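Galactokinase (Bifidobacterium longum subsp. infantis ATCC 15697 = JCM 1222 = DSM 20088, PDB 6TEQ) probably phosphorylates galactose with ATP as a GHMP-family galactokinase, and binds 2-deoxy-2-fluoro-galactose in its sugar pocket. Local coordinates at residues E46-N51 with L336-V342; V235-H241 with F369-I373. Residue numbers count along the deposited sequence, not the author numbering.

Contact 1 (E46-N51 with L336-V342); sequences EHTDYN and LAADYEV. With GAF (2-deoxy-2-fluoro-alpha-D-galactopyranose), chain M.
This contact backs the galactose pocket of a GHMP-family galactokinase. Residues 46-51 form the sugar-binding loop between strands 33-42 and 54-70, with a short 3-10 turn at Asp49-Tyr50. Residues 336-342 are the end of helix 322-338 and the turn after it. Glu341 leaves helical geometry with positive phi, and Val342 N hydrogen-bonds to Leu336 O at 3.1 Å. Glu46 CA lies 7.9 Å from Leu336 CA, and His47 CA 8.5 Å from Tyr340 CA. With positive phi (64°) and an m rotamer, His47 sets its ring between the sugar and Tyr340: C6 of GAF lies over one face and Tyr340 CE2 over the opposite one, 3.2 Å from His47 CG. The two ring planes meet obliquely at 41°, centroids 4.7 Å apart. His47 N donates to GAF O6 (2.9 Å), and Asp49 OD2 lies 2.6 Å from GAF O3. Glu46 CB packs on Leu336 CD1 at 3.8 Å. Tyr50, chi1 p, puts its OH 2.6 Å from His47 ND1 and 2.7 Å from Tyr340 OH, hydrogen-bonded to both.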
loop_
_atom_site.group_PDB
_atom_site.type_symbol
_atom_site.label_atom_id
_atom_site.label_comp_id
_atom_site.label_asym_id
_atom_site.label_seq_id
_atom_site.Cartn_x
_atom_site.Cartn_y
_atom_site.Cartn_z
ATOM N N GLU A 46 -0.161 -3.814 10.303
ATOM C CA GLU A 46 0.593 -2.630 9.950
ATOM C C GLU A 46 1.968 -2.689 10.595
ATOM O O GLU A 46 2.152 -3.103 11.752
ATOM C CB GLU A 46 -0.138 -1.379 10.418
ATOM C CG GLU A 46 0.058 -0.193 9.504
ATOM C CD GLU A 46 -0.739 -0.382 8.202
ATOM O OE1 GLU A 46 -0.116 -0.827 7.184
ATOM O OE2 GLU A 46 -1.996 -0.159 8.202
ATOM N N HIS A 47 2.935 -2.384 9.757
ATOM C CA HIS A 47 4.331 -2.430 10.139
ATOM C C HIS A 47 4.753 -3.855 10.480
ATOM O O HIS A 47 5.648 -4.035 11.332
ATOM C CB HIS A 47 4.629 -1.385 11.142
ATOM C CG HIS A 47 4.764 -0.025 10.598
ATOM N ND1 HIS A 47 5.898 0.417 9.930
ATOM C CD2 HIS A 47 3.862 1.010 10.547
ATOM C CE1 HIS A 47 5.651 1.654 9.531
ATOM N NE2 HIS A 47 4.455 2.023 9.879
ATOM N N THR A 48 4.175 -4.816 9.799
ATOM C CA THR A 48 4.487 -6.228 9.973
ATOM C C THR A 48 5.119 -6.813 8.716
ATOM O O THR A 48 5.799 -7.825 8.824
ATOM C CB THR A 48 3.206 -7.008 10.278
ATOM O OG1 THR A 48 2.232 -6.798 9.260
ATOM C CG2 THR A 48 2.591 -6.625 11.596
ATOM N N ASP A 49 4.904 -6.224 7.546
ATOM C CA ASP A 49 5.428 -6.837 6.309
ATOM C C ASP A 49 6.947 -7.058 6.346
ATOM O O ASP A 49 7.408 -8.183 6.013
ATOM C CB ASP A 49 4.946 -6.111 5.085
ATOM C CG ASP A 49 5.321 -4.663 4.880
ATOM O OD1 ASP A 49 5.723 -4.034 5.851
ATOM O OD2 ASP A 49 5.226 -4.217 3.702
ATOM N N TYR A 50 7.702 -6.038 6.699
ATOM C CA TYR A 50 9.174 -6.106 6.671
ATOM C C TYR A 50 9.664 -6.882 7.896
ATOM O O TYR A 50 10.858 -7.149 7.975
ATOM C CB TYR A 50 9.775 -4.694 6.591
ATOM C CG TYR A 50 9.306 -3.687 7.623
ATOM C CD1 TYR A 50 9.788 -3.773 8.937
ATOM C CD2 TYR A 50 8.417 -2.666 7.280
ATOM C CE1 TYR A 50 9.357 -2.883 9.918
ATOM C CE2 TYR A 50 8.024 -1.722 8.224
ATOM C CZ TYR A 50 8.490 -1.844 9.545
ATOM O OH TYR A 50 8.102 -0.915 10.461
ATOM N N ASN A 51 8.748 -7.293 8.790
ATOM C CA ASN A 51 9.046 -8.216 9.925
ATOM C C ASN A 51 8.605 -9.661 9.614
ATOM O O ASN A 51 8.507 -10.449 10.568
ATOM C CB ASN A 51 8.360 -7.683 11.176
ATOM C CG ASN A 51 9.013 -6.422 11.696
ATOM O OD1 ASN A 51 10.223 -6.435 11.900
ATOM N ND2 ASN A 51 8.223 -5.345 11.853
ATOM N N LEU A 336 -0.281 1.396 17.137
ATOM C CA LEU A 336 0.518 2.233 16.220
ATOM C C LEU A 336 0.767 3.597 16.846
ATOM O O LEU A 336 1.835 4.140 16.631
ATOM C CB LEU A 336 -0.202 2.374 14.918
ATOM C CG LEU A 336 -0.172 1.114 14.071
ATOM C CD1 LEU A 336 -1.262 1.089 13.029
ATOM C CD2 LEU A 336 1.187 0.823 13.450
ATOM N N ALA A 337 -0.180 4.128 17.606
ATOM C CA ALA A 337 0.005 5.461 18.218
ATOM C C ALA A 337 0.935 5.392 19.428
ATOM O O ALA A 337 1.873 6.253 19.504
ATOM C CB ALA A 337 -1.346 6.006 18.589
ATOM N N ALA A 338 0.695 4.440 20.328
ATOM C CA ALA A 338 1.430 4.423 21.611
ATOM C C ALA A 338 2.735 3.650 21.532
ATOM O O ALA A 338 3.727 4.086 22.158
ATOM C CB ALA A 338 0.634 3.820 22.713
ATOM N N ASP A 339 2.717 2.487 20.923
ATOM C CA ASP A 339 3.905 1.599 20.908
ATOM C C ASP A 339 4.753 1.902 19.675
ATOM O O ASP A 339 5.944 1.831 19.783
ATOM C CB ASP A 339 3.513 0.138 21.034
ATOM C CG ASP A 339 3.264 -0.247 22.494
ATOM O OD1 ASP A 339 3.808 0.457 23.432
ATOM O OD2 ASP A 339 2.598 -1.260 22.722
ATOM N N TYR A 340 4.142 1.947 18.493
ATOM C CA TYR A 340 4.937 2.176 17.266
ATOM C C TYR A 340 5.200 3.651 16.978
ATOM O O TYR A 340 6.234 3.963 16.285
ATOM C CB TYR A 340 4.360 1.460 16.069
ATOM C CG TYR A 340 5.368 0.724 15.245
ATOM C CD1 TYR A 340 6.095 -0.343 15.806
ATOM C CD2 TYR A 340 5.667 1.094 13.927
ATOM C CE1 TYR A 340 7.052 -1.003 15.104
ATOM C CE2 TYR A 340 6.636 0.397 13.208
ATOM C CZ TYR A 340 7.300 -0.677 13.784
ATOM O OH TYR A 340 8.260 -1.351 13.088
ATOM N N GLU A 341 4.429 4.548 17.589
ATOM C CA GLU A 341 4.695 6.023 17.536
ATOM C C GLU A 341 4.787 6.448 16.066
ATOM O O GLU A 341 5.734 7.160 15.687
ATOM C CB GLU A 341 5.895 6.396 18.386
ATOM C CG GLU A 341 5.651 6.151 19.853
ATOM C CD GLU A 341 6.831 6.693 20.630
ATOM O OE1 GLU A 341 7.858 5.953 20.739
ATOM O OE2 GLU A 341 6.796 7.908 20.960
ATOM N N VAL A 342 3.787 6.044 15.254
ATOM C CA VAL A 342 3.754 6.465 13.823
ATOM C C VAL A 342 2.495 7.269 13.509
ATOM O O VAL A 342 2.189 7.440 12.354
ATOM C CB VAL A 342 3.938 5.288 12.842
ATOM C CG1 VAL A 342 5.258 4.588 13.060
ATOM C CG2 VAL A 342 2.757 4.316 12.933
HETATM C C1 GAF M . 4.316 1.625 4.013
HETATM C C2 GAF M . 5.138 0.596 3.267
HETATM F F2 GAF M . 5.202 0.952 1.961
HETATM C C3 GAF M . 4.554 -0.796 3.392
HETATM O O3 GAF M . 5.478 -1.728 2.925
HETATM C C4 GAF M . 4.256 -1.149 4.879
HETATM O O4 GAF M . 5.429 -1.345 5.658
HETATM C C5 GAF M . 3.419 -0.066 5.470
HETATM O O5 GAF M . 4.082 1.170 5.354
HETATM C C6 GAF M . 3.081 -0.290 6.929
HETATM O O6 GAF M . 2.301 -1.472 7.108
HETATM O O1 GAF M . 3.129 1.725 3.248
#

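Contact 2 (V235-H241 with F369-I373); sequences VDTQAPH and FGGSI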
loop_
_atom_site.group_PDB
_atom_site.type_symbol
_atom_site.label_atom_id
_atom_site.label_comp_id
_atom_site.label_asym_id
_atom_site.label_seq_id
_atom_site.Cartn_x
_atom_site.Cartn_y
_atom_site.Cartn_z
ATOM N N VAL A 235 -10.510 8.224 4.837
ATOM C CA VAL A 235 -10.334 9.674 4.875
ATOM C C VAL A 235 -8.857 9.947 4.788
ATOM O O VAL A 235 -8.101 9.533 5.680
ATOM C CB VAL A 235 -10.960 10.304 6.146
ATOM C CG1 VAL A 235 -10.596 11.795 6.230
ATOM C CG2 VAL A 235 -12.451 10.069 6.180
ATOM N N ASP A 236 -8.460 10.623 3.747
ATOM C CA ASP A 236 -7.106 11.168 3.601
ATOM C C ASP A 236 -7.017 12.461 4.401
ATOM O O ASP A 236 -7.732 13.439 4.131
ATOM C CB ASP A 236 -6.822 11.382 2.125
ATOM C CG ASP A 236 -5.511 12.094 1.814
ATOM O OD1 ASP A 236 -4.686 12.279 2.718
ATOM O OD2 ASP A 236 -5.359 12.446 0.655
ATOM N N THR A 237 -6.230 12.466 5.459
ATOM C CA THR A 237 -6.118 13.650 6.335
ATOM C C THR A 237 -5.552 14.842 5.575
ATOM O O THR A 237 -5.819 15.948 6.016
ATOM C CB THR A 237 -5.258 13.430 7.579
ATOM O OG1 THR A 237 -3.885 13.198 7.208
ATOM C CG2 THR A 237 -5.857 12.297 8.400
ATOM N N GLN A 238 -4.827 14.623 4.498
ATOM C CA GLN A 238 -4.060 15.705 3.830
ATOM C C GLN A 238 -3.121 16.406 4.828
ATOM O O GLN A 238 -2.762 17.589 4.569
ATOM C CB GLN A 238 -5.023 16.649 3.114
ATOM C CG GLN A 238 -5.874 15.915 2.101
ATOM C CD GLN A 238 -6.408 16.833 1.034
ATOM O OE1 GLN A 238 -7.462 17.458 1.152
ATOM N NE2 GLN A 238 -5.541 17.038 0.060
ATOM N N ALA A 239 -2.709 15.723 5.915
ATOM C CA ALA A 239 -1.779 16.324 6.894
ATOM C C ALA A 239 -0.471 16.447 6.150
ATOM O O ALA A 239 -0.121 15.514 5.370
ATOM C CB ALA A 239 -1.565 15.493 8.107
ATOM N N PRO A 240 0.278 17.550 6.420
ATOM C CA PRO A 240 1.534 17.800 5.726
ATOM C C PRO A 240 2.499 16.714 6.210
ATOM O O PRO A 240 2.630 16.504 7.407
ATOM C CB PRO A 240 1.913 19.205 6.198
ATOM C CG PRO A 240 1.335 19.292 7.580
ATOM C CD PRO A 240 -0.013 18.616 7.421
ATOM N N HIS A 241 3.131 15.988 5.312
ATOM C CA HIS A 241 4.144 15.021 5.794
ATOM C C HIS A 241 5.202 14.853 4.735
ATOM O O HIS A 241 5.113 15.607 3.718
ATOM C CB HIS A 241 3.472 13.755 6.268
ATOM C CG HIS A 241 2.775 13.028 5.180
ATOM N ND1 HIS A 241 3.159 11.780 4.833
ATOM C CD2 HIS A 241 1.685 13.332 4.454
ATOM C CE1 HIS A 241 2.372 11.343 3.872
ATOM N NE2 HIS A 241 1.449 12.272 3.637
ATOM N N PHE A 369 2.584 8.566 9.877
ATOM C CA PHE A 369 3.276 9.889 9.857
ATOM C C PHE A 369 2.435 10.882 9.085
ATOM O O PHE A 369 2.927 11.967 8.787
ATOM C CB PHE A 369 4.663 9.733 9.226
ATOM C CG PHE A 369 5.489 8.651 9.842
ATOM C CD1 PHE A 369 5.961 8.801 11.131
ATOM C CD2 PHE A 369 5.839 7.523 9.108
ATOM C CE1 PHE A 369 6.713 7.791 11.700
ATOM C CE2 PHE A 369 6.623 6.539 9.671
ATOM C CZ PHE A 369 7.070 6.682 10.964
ATOM N N GLY A 370 1.166 10.566 8.849
ATOM C CA GLY A 370 0.304 11.305 7.941
ATOM C C GLY A 370 -0.573 10.342 7.203
ATOM O O GLY A 370 -0.614 9.162 7.614
ATOM N N GLY A 371 -1.256 10.834 6.169
ATOM C CA GLY A 371 -2.007 9.975 5.265
ATOM C C GLY A 371 -3.413 9.760 5.748
ATOM O O GLY A 371 -4.091 10.710 6.131
ATOM N N SER A 372 -3.854 8.508 5.661
ATOM C CA SER A 372 -5.303 8.212 5.752
ATOM C C SER A 372 -5.666 7.381 6.980
ATOM O O SER A 372 -4.840 6.579 7.492
ATOM C CB SER A 372 -5.830 7.541 4.505
ATOM O OG SER A 372 -5.533 8.257 3.329
ATOM N N ILE A 373 -6.920 7.522 7.367
ATOM C CA ILE A 373 -7.597 6.619 8.296
ATOM C C ILE A 373 -8.642 5.842 7.538
ATOM O O ILE A 373 -9.161 6.259 6.501
ATOM C CB ILE A 373 -8.172 7.344 9.543
ATOM C CG1 ILE A 373 -9.426 8.172 9.260
ATOM C CG2 ILE A 373 -7.133 8.139 10.257
ATOM C CD1 ILE A 373 -10.344 8.138 10.395
HETATM O O HOH W 1 -1.403 13.201 4.661
HETATM O O HOH W 2 1.538 14.495 9.034
#
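This is an antiparallel strand pairing that runs on into two facing loops. It joins the end of strand 230-236 to the start of strand 372-378, neighbours inside a mixed five-stranded sheet. Val235 and Ile373 form a hydrogen-bonded pair: Val235 N to Ile373 O and Ile373 N to Val235 O are both 2.9 Å. Their side chains share one face of the sheet, with Val235 CB 4.1 Å from Ile373 CG1. Helix 345-356 packs against Ile373 there. Asp236 and Ser372 are the next, non-hydrogen-bonded pair, with CA atoms 4.1 Å apart and side chains on the opposite face. Asp236 also makes a salt bridge to Arg402, and Ser372 OG hydrogen-bonds to Ser137 O.

Next along, Gly371 O accepts from Thr237 N (2.8 Å) and Thr237 OG1 (2.7 Å). An Asx turn, Gln238 N to Asp236 OD1 at 2.9 Å, overlaps an ST turn, Ala239 N to Thr237 OG1 at 3.1 Å. The glycines belong to the glycine-rich segment of the GHMP kinase C-terminal region; nearby Gly366 and Gly367 line the sugar pocket. Gly370 has backbone angles that call for glycine, and a CB would clash with the His241 ring. Instead its CA sits over the ring face in a CH-pi contact, 4.2 Å from the centroid. His241 NE2 hydrogen-bonds to Gly136 O; Gly136 binds ADP in another structure of this protein, and no nucleotide is bound here. Two waters bridge the loops: one links Ala239 O (2.7 Å) to Gly371 N (2.8 Å), the other Pro240 O (2.8 Å) to Phe369 O (2.9 Å).

The centres of the two contacts lie about 16 Å apart, yet the contacts touch. Val342 of contact 1 and Phe369 of contact 2 meet through a probable hydrogen bond, Val342 O to Phe369 N at 2.7 Å. Along the chain the segments alternate: 46-51, 235-241, 336-342, 369-373. Helix 345-356 and strand 361-365 connect 336-342 to 369-373. Strand 361-365, at the edge of the five-stranded sheet, touches contact 1 and pairs with strand 372-378 of contact 2. Helix 247-262 is also shared, packing on Tyr340 and Phe369. Contact 1 lies at the sugar, while contact 2 reaches from the sheet to Gly136, an ADP-binding residue in another structure of this protein.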